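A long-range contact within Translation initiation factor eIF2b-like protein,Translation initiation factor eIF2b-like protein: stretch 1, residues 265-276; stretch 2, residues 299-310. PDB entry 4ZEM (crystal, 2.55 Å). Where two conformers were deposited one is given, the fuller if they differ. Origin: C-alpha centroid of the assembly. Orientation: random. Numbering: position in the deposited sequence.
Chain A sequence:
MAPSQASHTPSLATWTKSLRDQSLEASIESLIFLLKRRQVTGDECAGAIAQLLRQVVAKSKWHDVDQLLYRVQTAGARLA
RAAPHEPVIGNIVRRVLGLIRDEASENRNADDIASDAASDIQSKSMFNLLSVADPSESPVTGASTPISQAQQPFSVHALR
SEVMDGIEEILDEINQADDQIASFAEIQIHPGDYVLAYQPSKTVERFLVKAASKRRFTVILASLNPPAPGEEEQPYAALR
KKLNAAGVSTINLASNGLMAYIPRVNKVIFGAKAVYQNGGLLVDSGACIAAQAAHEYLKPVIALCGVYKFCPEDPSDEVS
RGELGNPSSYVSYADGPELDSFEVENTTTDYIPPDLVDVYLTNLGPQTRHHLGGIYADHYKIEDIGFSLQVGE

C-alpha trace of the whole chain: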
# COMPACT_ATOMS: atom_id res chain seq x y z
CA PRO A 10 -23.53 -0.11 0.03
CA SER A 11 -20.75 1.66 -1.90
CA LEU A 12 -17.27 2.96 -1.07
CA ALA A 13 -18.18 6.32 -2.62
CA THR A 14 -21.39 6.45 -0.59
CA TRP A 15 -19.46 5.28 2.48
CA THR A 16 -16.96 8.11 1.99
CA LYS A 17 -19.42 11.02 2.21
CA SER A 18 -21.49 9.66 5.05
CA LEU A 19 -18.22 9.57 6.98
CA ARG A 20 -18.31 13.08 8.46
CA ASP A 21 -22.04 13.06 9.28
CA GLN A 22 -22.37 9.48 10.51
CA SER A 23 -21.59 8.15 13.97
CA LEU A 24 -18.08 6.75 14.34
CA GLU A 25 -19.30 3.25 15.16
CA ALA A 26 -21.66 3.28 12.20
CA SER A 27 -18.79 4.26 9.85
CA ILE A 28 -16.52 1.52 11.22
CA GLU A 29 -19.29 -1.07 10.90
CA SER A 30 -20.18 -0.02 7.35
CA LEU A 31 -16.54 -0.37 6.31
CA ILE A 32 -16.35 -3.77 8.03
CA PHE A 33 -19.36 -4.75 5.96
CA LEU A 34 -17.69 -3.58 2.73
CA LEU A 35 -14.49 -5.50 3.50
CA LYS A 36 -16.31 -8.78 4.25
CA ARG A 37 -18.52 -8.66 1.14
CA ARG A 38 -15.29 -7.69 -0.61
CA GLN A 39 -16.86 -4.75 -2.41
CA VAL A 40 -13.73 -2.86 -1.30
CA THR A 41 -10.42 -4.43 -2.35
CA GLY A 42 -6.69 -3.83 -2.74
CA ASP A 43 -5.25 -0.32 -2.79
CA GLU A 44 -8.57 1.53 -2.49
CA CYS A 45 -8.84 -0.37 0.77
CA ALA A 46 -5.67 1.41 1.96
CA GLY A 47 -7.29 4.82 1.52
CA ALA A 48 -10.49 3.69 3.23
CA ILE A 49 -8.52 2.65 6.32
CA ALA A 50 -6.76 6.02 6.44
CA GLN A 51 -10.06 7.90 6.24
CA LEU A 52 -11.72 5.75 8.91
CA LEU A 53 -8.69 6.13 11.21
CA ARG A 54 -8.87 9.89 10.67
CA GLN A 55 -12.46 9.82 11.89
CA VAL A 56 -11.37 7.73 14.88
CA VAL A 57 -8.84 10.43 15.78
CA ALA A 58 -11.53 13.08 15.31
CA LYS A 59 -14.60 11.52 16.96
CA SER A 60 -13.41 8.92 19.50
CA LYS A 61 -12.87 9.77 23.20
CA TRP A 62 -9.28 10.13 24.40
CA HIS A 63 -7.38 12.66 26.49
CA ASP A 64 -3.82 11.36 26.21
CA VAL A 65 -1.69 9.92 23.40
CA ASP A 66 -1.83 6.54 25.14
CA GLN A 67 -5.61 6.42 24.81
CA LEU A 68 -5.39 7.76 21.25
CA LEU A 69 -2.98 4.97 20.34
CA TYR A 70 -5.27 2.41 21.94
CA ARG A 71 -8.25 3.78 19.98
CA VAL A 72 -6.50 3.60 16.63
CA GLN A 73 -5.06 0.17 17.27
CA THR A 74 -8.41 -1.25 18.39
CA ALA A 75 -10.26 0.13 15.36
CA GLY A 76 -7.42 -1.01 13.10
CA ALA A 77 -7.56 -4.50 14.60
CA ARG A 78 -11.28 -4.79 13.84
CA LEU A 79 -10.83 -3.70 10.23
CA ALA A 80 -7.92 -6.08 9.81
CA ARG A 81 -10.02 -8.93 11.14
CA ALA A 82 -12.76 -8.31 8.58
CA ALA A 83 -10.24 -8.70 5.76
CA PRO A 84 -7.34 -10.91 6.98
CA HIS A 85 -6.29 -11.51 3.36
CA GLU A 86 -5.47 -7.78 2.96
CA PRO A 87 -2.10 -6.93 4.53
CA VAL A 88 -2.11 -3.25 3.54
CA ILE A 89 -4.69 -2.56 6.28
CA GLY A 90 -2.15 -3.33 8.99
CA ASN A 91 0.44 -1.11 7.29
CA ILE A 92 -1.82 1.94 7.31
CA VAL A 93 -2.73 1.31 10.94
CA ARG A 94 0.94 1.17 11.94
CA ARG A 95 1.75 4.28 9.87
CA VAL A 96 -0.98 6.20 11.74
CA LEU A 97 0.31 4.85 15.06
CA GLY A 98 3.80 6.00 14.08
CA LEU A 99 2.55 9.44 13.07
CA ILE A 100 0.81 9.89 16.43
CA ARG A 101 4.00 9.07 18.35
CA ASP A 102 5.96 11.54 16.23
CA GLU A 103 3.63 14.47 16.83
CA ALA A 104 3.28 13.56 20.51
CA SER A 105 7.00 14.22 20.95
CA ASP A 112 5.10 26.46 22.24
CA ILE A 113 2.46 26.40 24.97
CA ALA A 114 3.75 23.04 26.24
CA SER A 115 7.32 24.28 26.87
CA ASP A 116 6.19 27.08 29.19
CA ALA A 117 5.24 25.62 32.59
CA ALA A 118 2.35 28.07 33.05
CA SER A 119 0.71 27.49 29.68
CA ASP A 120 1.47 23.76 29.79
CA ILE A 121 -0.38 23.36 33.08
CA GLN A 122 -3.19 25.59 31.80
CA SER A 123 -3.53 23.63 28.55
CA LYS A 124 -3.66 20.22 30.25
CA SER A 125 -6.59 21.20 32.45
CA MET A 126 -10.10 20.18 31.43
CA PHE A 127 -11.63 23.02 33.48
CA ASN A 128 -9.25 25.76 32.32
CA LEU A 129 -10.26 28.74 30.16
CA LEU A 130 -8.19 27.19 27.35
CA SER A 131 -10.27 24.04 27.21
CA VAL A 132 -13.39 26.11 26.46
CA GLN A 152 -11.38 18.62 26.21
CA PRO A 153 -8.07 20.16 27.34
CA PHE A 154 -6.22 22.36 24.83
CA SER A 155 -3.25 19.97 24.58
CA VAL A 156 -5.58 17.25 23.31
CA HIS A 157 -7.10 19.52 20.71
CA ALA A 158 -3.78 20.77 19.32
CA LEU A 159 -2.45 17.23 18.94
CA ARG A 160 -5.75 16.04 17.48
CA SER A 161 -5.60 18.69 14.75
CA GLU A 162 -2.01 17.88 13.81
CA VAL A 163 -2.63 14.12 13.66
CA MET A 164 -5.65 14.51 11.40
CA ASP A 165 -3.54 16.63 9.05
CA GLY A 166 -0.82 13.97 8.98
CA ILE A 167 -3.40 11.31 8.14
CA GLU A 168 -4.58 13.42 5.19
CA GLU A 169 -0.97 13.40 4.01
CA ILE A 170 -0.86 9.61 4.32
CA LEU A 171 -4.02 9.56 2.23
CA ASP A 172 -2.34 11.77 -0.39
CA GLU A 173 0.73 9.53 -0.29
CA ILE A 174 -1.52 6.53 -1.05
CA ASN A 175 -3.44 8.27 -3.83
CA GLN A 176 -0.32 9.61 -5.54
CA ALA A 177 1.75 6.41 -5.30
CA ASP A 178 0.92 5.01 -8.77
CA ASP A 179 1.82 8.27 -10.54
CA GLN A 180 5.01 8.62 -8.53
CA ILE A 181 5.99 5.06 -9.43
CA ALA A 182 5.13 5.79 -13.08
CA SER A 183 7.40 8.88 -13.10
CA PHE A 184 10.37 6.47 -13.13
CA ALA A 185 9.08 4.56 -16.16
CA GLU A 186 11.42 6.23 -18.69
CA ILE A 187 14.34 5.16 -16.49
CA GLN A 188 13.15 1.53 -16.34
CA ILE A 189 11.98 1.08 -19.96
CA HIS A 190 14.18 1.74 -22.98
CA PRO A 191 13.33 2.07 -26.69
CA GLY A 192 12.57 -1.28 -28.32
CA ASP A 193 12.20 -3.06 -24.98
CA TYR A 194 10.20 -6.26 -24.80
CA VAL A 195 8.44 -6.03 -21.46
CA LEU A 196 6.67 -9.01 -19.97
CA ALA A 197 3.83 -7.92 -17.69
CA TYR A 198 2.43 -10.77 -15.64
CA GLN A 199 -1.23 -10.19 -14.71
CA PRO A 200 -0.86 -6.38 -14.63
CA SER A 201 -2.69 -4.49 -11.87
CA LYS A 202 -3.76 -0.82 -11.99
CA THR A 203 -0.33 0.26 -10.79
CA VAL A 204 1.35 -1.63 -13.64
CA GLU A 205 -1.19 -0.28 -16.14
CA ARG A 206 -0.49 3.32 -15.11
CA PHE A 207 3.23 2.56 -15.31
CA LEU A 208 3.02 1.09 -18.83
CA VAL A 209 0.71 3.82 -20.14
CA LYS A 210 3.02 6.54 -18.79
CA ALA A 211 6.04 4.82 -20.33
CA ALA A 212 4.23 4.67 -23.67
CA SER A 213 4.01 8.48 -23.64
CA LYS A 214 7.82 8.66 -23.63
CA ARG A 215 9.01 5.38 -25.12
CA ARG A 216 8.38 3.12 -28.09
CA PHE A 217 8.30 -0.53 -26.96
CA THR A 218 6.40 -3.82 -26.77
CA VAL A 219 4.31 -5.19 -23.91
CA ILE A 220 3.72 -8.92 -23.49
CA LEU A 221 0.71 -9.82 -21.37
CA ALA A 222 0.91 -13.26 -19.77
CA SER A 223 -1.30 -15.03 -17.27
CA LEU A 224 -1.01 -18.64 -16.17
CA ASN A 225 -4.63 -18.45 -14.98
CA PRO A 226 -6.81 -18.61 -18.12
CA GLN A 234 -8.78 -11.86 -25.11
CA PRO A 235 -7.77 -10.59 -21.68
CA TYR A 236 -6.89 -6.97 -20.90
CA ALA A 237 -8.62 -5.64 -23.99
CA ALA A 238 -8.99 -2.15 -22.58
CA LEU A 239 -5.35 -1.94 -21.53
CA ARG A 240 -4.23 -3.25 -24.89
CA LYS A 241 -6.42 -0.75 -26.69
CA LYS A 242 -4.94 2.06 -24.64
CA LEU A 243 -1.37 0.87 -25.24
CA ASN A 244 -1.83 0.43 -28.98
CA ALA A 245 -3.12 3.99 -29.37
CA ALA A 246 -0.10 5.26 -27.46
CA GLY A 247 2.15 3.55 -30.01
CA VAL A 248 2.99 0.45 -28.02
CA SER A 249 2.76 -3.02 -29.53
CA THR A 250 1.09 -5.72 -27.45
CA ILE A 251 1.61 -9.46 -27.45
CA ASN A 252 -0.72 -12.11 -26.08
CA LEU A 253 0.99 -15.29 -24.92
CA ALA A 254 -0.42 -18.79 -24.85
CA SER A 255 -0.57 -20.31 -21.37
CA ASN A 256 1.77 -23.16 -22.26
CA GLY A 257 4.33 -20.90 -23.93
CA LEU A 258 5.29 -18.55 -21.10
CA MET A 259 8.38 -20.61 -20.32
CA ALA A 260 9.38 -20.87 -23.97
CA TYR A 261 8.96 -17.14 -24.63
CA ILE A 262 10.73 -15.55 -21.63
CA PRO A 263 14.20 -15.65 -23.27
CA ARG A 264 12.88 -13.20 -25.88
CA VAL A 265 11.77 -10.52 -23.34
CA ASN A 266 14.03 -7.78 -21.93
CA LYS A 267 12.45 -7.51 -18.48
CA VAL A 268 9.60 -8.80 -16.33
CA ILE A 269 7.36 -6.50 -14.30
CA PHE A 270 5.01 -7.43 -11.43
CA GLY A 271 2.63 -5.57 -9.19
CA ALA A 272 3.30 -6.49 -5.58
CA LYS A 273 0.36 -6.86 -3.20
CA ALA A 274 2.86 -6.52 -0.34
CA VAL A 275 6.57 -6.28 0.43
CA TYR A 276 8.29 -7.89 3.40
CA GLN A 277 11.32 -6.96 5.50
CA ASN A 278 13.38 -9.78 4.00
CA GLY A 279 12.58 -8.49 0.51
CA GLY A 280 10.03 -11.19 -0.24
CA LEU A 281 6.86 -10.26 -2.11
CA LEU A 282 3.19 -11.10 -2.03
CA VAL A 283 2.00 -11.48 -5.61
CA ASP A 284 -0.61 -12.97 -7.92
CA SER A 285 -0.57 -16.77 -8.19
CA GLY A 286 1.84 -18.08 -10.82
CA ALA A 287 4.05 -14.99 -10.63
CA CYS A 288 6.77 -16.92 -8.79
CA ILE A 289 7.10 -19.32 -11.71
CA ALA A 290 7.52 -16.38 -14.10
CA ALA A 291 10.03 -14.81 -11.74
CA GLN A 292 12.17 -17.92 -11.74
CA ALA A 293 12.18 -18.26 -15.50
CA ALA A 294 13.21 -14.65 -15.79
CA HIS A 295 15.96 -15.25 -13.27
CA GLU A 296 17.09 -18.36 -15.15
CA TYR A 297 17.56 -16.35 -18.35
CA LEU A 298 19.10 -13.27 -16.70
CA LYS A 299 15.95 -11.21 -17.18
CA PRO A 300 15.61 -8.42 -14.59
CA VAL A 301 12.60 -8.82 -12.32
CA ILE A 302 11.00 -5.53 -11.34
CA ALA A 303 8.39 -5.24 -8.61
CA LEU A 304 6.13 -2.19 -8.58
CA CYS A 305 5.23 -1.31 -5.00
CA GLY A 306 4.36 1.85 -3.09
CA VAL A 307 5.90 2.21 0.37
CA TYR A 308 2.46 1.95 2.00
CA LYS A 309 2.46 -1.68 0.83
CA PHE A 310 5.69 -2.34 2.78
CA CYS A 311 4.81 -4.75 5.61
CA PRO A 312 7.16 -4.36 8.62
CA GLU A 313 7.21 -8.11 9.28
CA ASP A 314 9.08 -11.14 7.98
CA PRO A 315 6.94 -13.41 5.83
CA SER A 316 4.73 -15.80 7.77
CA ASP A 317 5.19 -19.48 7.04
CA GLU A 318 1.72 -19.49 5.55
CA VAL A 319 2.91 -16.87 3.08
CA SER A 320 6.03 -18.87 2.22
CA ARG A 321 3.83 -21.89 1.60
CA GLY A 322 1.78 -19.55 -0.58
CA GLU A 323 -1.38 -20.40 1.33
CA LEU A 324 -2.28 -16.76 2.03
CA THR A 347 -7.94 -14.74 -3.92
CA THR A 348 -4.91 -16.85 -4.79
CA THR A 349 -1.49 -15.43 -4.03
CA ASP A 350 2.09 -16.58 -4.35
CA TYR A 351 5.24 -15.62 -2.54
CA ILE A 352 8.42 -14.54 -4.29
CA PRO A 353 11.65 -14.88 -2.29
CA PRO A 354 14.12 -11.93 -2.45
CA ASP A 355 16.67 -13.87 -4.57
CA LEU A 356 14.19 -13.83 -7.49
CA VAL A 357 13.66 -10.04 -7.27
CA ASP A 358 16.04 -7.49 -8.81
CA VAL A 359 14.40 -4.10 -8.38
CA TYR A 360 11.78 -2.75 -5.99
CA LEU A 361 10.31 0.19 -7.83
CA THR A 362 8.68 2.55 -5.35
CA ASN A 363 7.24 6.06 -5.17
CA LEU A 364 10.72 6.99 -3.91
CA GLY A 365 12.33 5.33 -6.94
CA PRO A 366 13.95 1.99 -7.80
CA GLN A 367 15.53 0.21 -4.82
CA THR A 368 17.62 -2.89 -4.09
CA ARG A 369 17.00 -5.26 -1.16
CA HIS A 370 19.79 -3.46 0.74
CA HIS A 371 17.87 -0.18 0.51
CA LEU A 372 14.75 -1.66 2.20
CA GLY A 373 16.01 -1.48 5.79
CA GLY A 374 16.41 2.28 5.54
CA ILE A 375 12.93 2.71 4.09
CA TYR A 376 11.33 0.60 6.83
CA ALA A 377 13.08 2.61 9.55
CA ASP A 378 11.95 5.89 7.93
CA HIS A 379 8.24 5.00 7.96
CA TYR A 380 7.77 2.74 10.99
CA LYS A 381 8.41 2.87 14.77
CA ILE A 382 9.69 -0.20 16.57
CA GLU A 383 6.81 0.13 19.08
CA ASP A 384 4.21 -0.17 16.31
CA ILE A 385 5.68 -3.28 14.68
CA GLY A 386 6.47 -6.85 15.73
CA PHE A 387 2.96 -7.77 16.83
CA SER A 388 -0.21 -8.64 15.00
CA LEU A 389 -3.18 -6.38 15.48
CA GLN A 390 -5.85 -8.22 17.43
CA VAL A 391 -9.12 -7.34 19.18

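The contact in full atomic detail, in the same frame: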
# COMPACT_ATOMS: atom_id res chain seq x y z
N VAL A 265 12.09 -11.80 -24.01
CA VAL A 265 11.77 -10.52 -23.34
C VAL A 265 13.00 -9.86 -22.71
O VAL A 265 14.00 -10.52 -22.43
CB VAL A 265 10.69 -10.69 -22.25
CG1 VAL A 265 9.59 -11.64 -22.72
CG2 VAL A 265 11.29 -11.17 -20.94
N ASN A 266 12.96 -8.54 -22.58
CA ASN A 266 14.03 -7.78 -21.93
C ASN A 266 13.91 -7.74 -20.41
O ASN A 266 14.91 -7.78 -19.70
CB ASN A 266 14.07 -6.37 -22.49
CG ASN A 266 14.53 -6.34 -23.93
OD1 ASN A 266 13.74 -6.07 -24.83
ND2 ASN A 266 15.81 -6.63 -24.15
N LYS A 267 12.69 -7.61 -19.91
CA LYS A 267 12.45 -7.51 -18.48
C LYS A 267 11.04 -7.97 -18.13
O LYS A 267 10.14 -7.97 -18.97
CB LYS A 267 12.66 -6.08 -17.98
CG LYS A 267 11.86 -5.03 -18.73
CD LYS A 267 12.54 -3.67 -18.64
CE LYS A 267 13.96 -3.73 -19.17
NZ LYS A 267 14.61 -2.40 -19.14
N VAL A 268 10.87 -8.36 -16.87
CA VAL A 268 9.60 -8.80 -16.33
C VAL A 268 9.16 -7.87 -15.21
O VAL A 268 9.94 -7.56 -14.32
CB VAL A 268 9.67 -10.24 -15.78
CG1 VAL A 268 8.32 -10.65 -15.21
CG2 VAL A 268 10.12 -11.22 -16.86
N ILE A 269 7.90 -7.44 -15.26
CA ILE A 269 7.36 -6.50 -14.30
C ILE A 269 6.15 -7.10 -13.57
O ILE A 269 5.26 -7.66 -14.20
CB ILE A 269 6.97 -5.17 -14.98
CG1 ILE A 269 8.22 -4.50 -15.54
CG2 ILE A 269 6.29 -4.23 -13.99
CD1 ILE A 269 7.95 -3.17 -16.21
N PHE A 270 6.13 -6.97 -12.24
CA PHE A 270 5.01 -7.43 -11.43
C PHE A 270 4.47 -6.34 -10.52
O PHE A 270 5.22 -5.47 -10.05
CB PHE A 270 5.41 -8.57 -10.48
CG PHE A 270 5.91 -9.81 -11.15
CD1 PHE A 270 7.26 -10.09 -11.19
CD2 PHE A 270 5.02 -10.74 -11.66
CE1 PHE A 270 7.73 -11.24 -11.78
CE2 PHE A 270 5.49 -11.90 -12.25
CZ PHE A 270 6.84 -12.15 -12.31
N GLY A 271 3.18 -6.40 -10.25
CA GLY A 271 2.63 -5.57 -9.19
C GLY A 271 2.77 -6.40 -7.92
O GLY A 271 2.47 -7.60 -7.91
N ALA A 272 3.22 -5.78 -6.84
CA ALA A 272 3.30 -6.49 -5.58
C ALA A 272 2.10 -6.11 -4.73
O ALA A 272 1.77 -4.93 -4.62
CB ALA A 272 4.59 -6.17 -4.85
N LYS A 273 1.43 -7.11 -4.16
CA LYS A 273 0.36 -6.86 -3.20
C LYS A 273 0.95 -6.41 -1.87
O LYS A 273 0.32 -5.67 -1.12
CB LYS A 273 -0.51 -8.10 -2.99
CG LYS A 273 -1.34 -8.53 -4.18
CD LYS A 273 -1.75 -10.00 -4.03
CE LYS A 273 -2.78 -10.41 -5.06
NZ LYS A 273 -2.41 -9.95 -6.42
N ALA A 274 2.15 -6.90 -1.56
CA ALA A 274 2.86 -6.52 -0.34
C ALA A 274 4.36 -6.76 -0.46
O ALA A 274 4.81 -7.61 -1.24
CB ALA A 274 2.30 -7.27 0.86
N VAL A 275 5.13 -6.05 0.35
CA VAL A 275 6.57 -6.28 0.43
C VAL A 275 6.90 -6.64 1.88
O VAL A 275 6.27 -6.15 2.80
CB VAL A 275 7.38 -5.04 -0.01
CG1 VAL A 275 8.89 -5.29 0.16
CG2 VAL A 275 7.07 -4.69 -1.44
N TYR A 276 7.89 -7.50 2.07
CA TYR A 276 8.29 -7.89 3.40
C TYR A 276 9.71 -7.44 3.73
O TYR A 276 10.48 -7.08 2.83
CB TYR A 276 8.16 -9.40 3.56
CG TYR A 276 6.74 -9.87 3.39
CD1 TYR A 276 6.31 -10.42 2.18
CD2 TYR A 276 5.81 -9.73 4.42
CE1 TYR A 276 5.00 -10.84 2.02
CE2 TYR A 276 4.50 -10.15 4.26
CZ TYR A 276 4.10 -10.70 3.06
OH TYR A 276 2.79 -11.12 2.91
N LYS A 299 16.89 -12.29 -16.93
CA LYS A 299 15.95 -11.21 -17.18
C LYS A 299 15.64 -10.52 -15.86
O LYS A 299 15.20 -11.16 -14.90
CB LYS A 299 14.65 -11.74 -17.81
CG LYS A 299 14.86 -12.60 -19.04
CD LYS A 299 15.70 -11.87 -20.08
CE LYS A 299 15.85 -12.70 -21.34
NZ LYS A 299 16.70 -12.00 -22.34
N PRO A 300 15.86 -9.20 -15.81
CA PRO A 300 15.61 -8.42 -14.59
C PRO A 300 14.15 -8.50 -14.16
O PRO A 300 13.23 -8.31 -14.97
CB PRO A 300 15.98 -6.99 -15.00
CG PRO A 300 16.97 -7.18 -16.09
CD PRO A 300 16.47 -8.37 -16.86
N VAL A 301 13.94 -8.74 -12.87
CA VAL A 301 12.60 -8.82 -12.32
C VAL A 301 12.34 -7.55 -11.54
O VAL A 301 13.06 -7.24 -10.59
CB VAL A 301 12.43 -10.05 -11.41
CG1 VAL A 301 11.07 -10.04 -10.76
CG2 VAL A 301 12.62 -11.34 -12.19
N ILE A 302 11.32 -6.81 -11.96
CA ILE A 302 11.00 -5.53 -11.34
C ILE A 302 9.65 -5.62 -10.65
O ILE A 302 8.64 -6.00 -11.26
CB ILE A 302 10.97 -4.35 -12.36
CG1 ILE A 302 12.30 -4.19 -13.10
CG2 ILE A 302 10.64 -3.04 -11.67
CD1 ILE A 302 12.38 -4.93 -14.41
N ALA A 303 9.63 -5.24 -9.37
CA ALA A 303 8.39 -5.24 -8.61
C ALA A 303 7.94 -3.81 -8.38
O ALA A 303 8.69 -2.99 -7.83
CB ALA A 303 8.57 -5.96 -7.29
N LEU A 304 6.72 -3.51 -8.80
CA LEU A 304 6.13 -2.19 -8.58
C LEU A 304 5.43 -2.22 -7.24
O LEU A 304 4.52 -3.02 -7.04
CB LEU A 304 5.15 -1.82 -9.69
CG LEU A 304 5.66 -1.04 -10.90
CD1 LEU A 304 6.96 -1.60 -11.43
CD2 LEU A 304 4.60 -1.02 -11.97
N CYS A 305 5.88 -1.39 -6.31
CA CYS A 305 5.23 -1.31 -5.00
C CYS A 305 5.40 0.05 -4.33
O CYS A 305 6.52 0.55 -4.20
CB CYS A 305 5.79 -2.40 -4.09
SG CYS A 305 7.58 -2.57 -4.25
N GLY A 306 4.30 0.62 -3.87
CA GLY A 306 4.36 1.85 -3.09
C GLY A 306 4.76 1.49 -1.67
O GLY A 306 4.51 0.37 -1.22
N VAL A 307 5.39 2.43 -0.98
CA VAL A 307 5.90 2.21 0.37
C VAL A 307 4.79 1.82 1.36
O VAL A 307 5.03 1.07 2.31
CB VAL A 307 6.66 3.47 0.87
CG1 VAL A 307 7.08 3.33 2.32
CG2 VAL A 307 7.86 3.72 -0.02
N TYR A 308 3.57 2.31 1.13
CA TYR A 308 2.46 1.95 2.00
C TYR A 308 2.16 0.44 1.94
O TYR A 308 1.49 -0.09 2.83
CB TYR A 308 1.20 2.77 1.66
CG TYR A 308 0.48 2.41 0.39
CD1 TYR A 308 -0.63 1.58 0.41
CD2 TYR A 308 0.91 2.91 -0.84
CE1 TYR A 308 -1.30 1.25 -0.75
CE2 TYR A 308 0.24 2.58 -2.02
CZ TYR A 308 -0.86 1.75 -1.97
OH TYR A 308 -1.53 1.42 -3.12
N LYS A 309 2.62 -0.23 0.90
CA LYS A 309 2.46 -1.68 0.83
C LYS A 309 3.62 -2.45 1.49
O LYS A 309 3.62 -3.68 1.51
CB LYS A 309 2.25 -2.10 -0.62
CG LYS A 309 1.05 -1.38 -1.22
CD LYS A 309 0.14 -2.25 -2.07
CE LYS A 309 0.51 -2.22 -3.53
NZ LYS A 309 -0.53 -2.92 -4.33
N PHE A 310 4.59 -1.72 2.03
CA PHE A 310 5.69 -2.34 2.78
C PHE A 310 5.24 -2.86 4.15
O PHE A 310 4.97 -2.06 5.05
CB PHE A 310 6.84 -1.35 2.98
CG PHE A 310 7.76 -1.21 1.80
CD1 PHE A 310 7.26 -1.17 0.51
CD2 PHE A 310 9.13 -1.13 1.99
CE1 PHE A 310 8.11 -1.04 -0.58
CE2 PHE A 310 9.98 -1.00 0.91
CZ PHE A 310 9.47 -0.96 -0.38

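The backbone evidence defines a parallel pair of strands, one running from Lys267 through Phe270 and the other from Val301 to Leu304, whose axes approach to 4.7 Å with their N-to-C directions 24° apart. Pairing runs in constant register, Val268 with Val301 through Gly271 with Leu304, at CA-CA separations of 4.8 to 5.0 Å. The hydrogen bonds alternate as parallel geometry requires, Val268 and Phe270 each using amide and carbonyl on different partners, with Ala272 N adding the last bond of the ladder: Val268 N to Pro300 O (3.0 Å, 178° at the hydrogen), Ile302 N to Val268 O (2.8 Å), Phe270 N to Ile302 O (2.9 Å), Leu304 N to Phe270 O (2.8 Å) and Ala272 N to Leu304 O (3.1 Å). The intervening alpha carbons add CA-H...O contacts, the shortest from Ile269 CA to Ile302 O at 3.3 Å.

Beyond Gly271 the register shifts by two. The second stretch makes a 3-10 turn at 307-309, with Lys309 N bonded to Gly306 O at 2.9 Å, and the backbones meet again in a single bridge between Val275 and Phe310, where Val275 N donates to Lys309 O (3.0 Å, 162°).

Apolar contacts divide between the sheet faces. On one, Ile269 CG2 lies 3.7 Å from Leu304 CD1; on the other, Val301 CG1 meets the edge of the Phe270 ring, 3.7 Å from Phe270 CE1. Past the ladder, Val275 CG2 packs 3.6 Å from Cys305 SG, while Val275 CB sits over a face of the Phe310 ring, 4.2 Å from its centroid and 22° off the normal, a CH-pi contact.

Two lysines reach backbone carbonyls through weak hydrogen bonds: Lys299 NZ to Val265 O and Lys309 NZ to Ala272 O, both 3.1 Å. Their aliphatic chains contribute too, with Lys309 CD 3.6 Å from Lys273 O. Together the stretches bury 884 Å², summed over both sides.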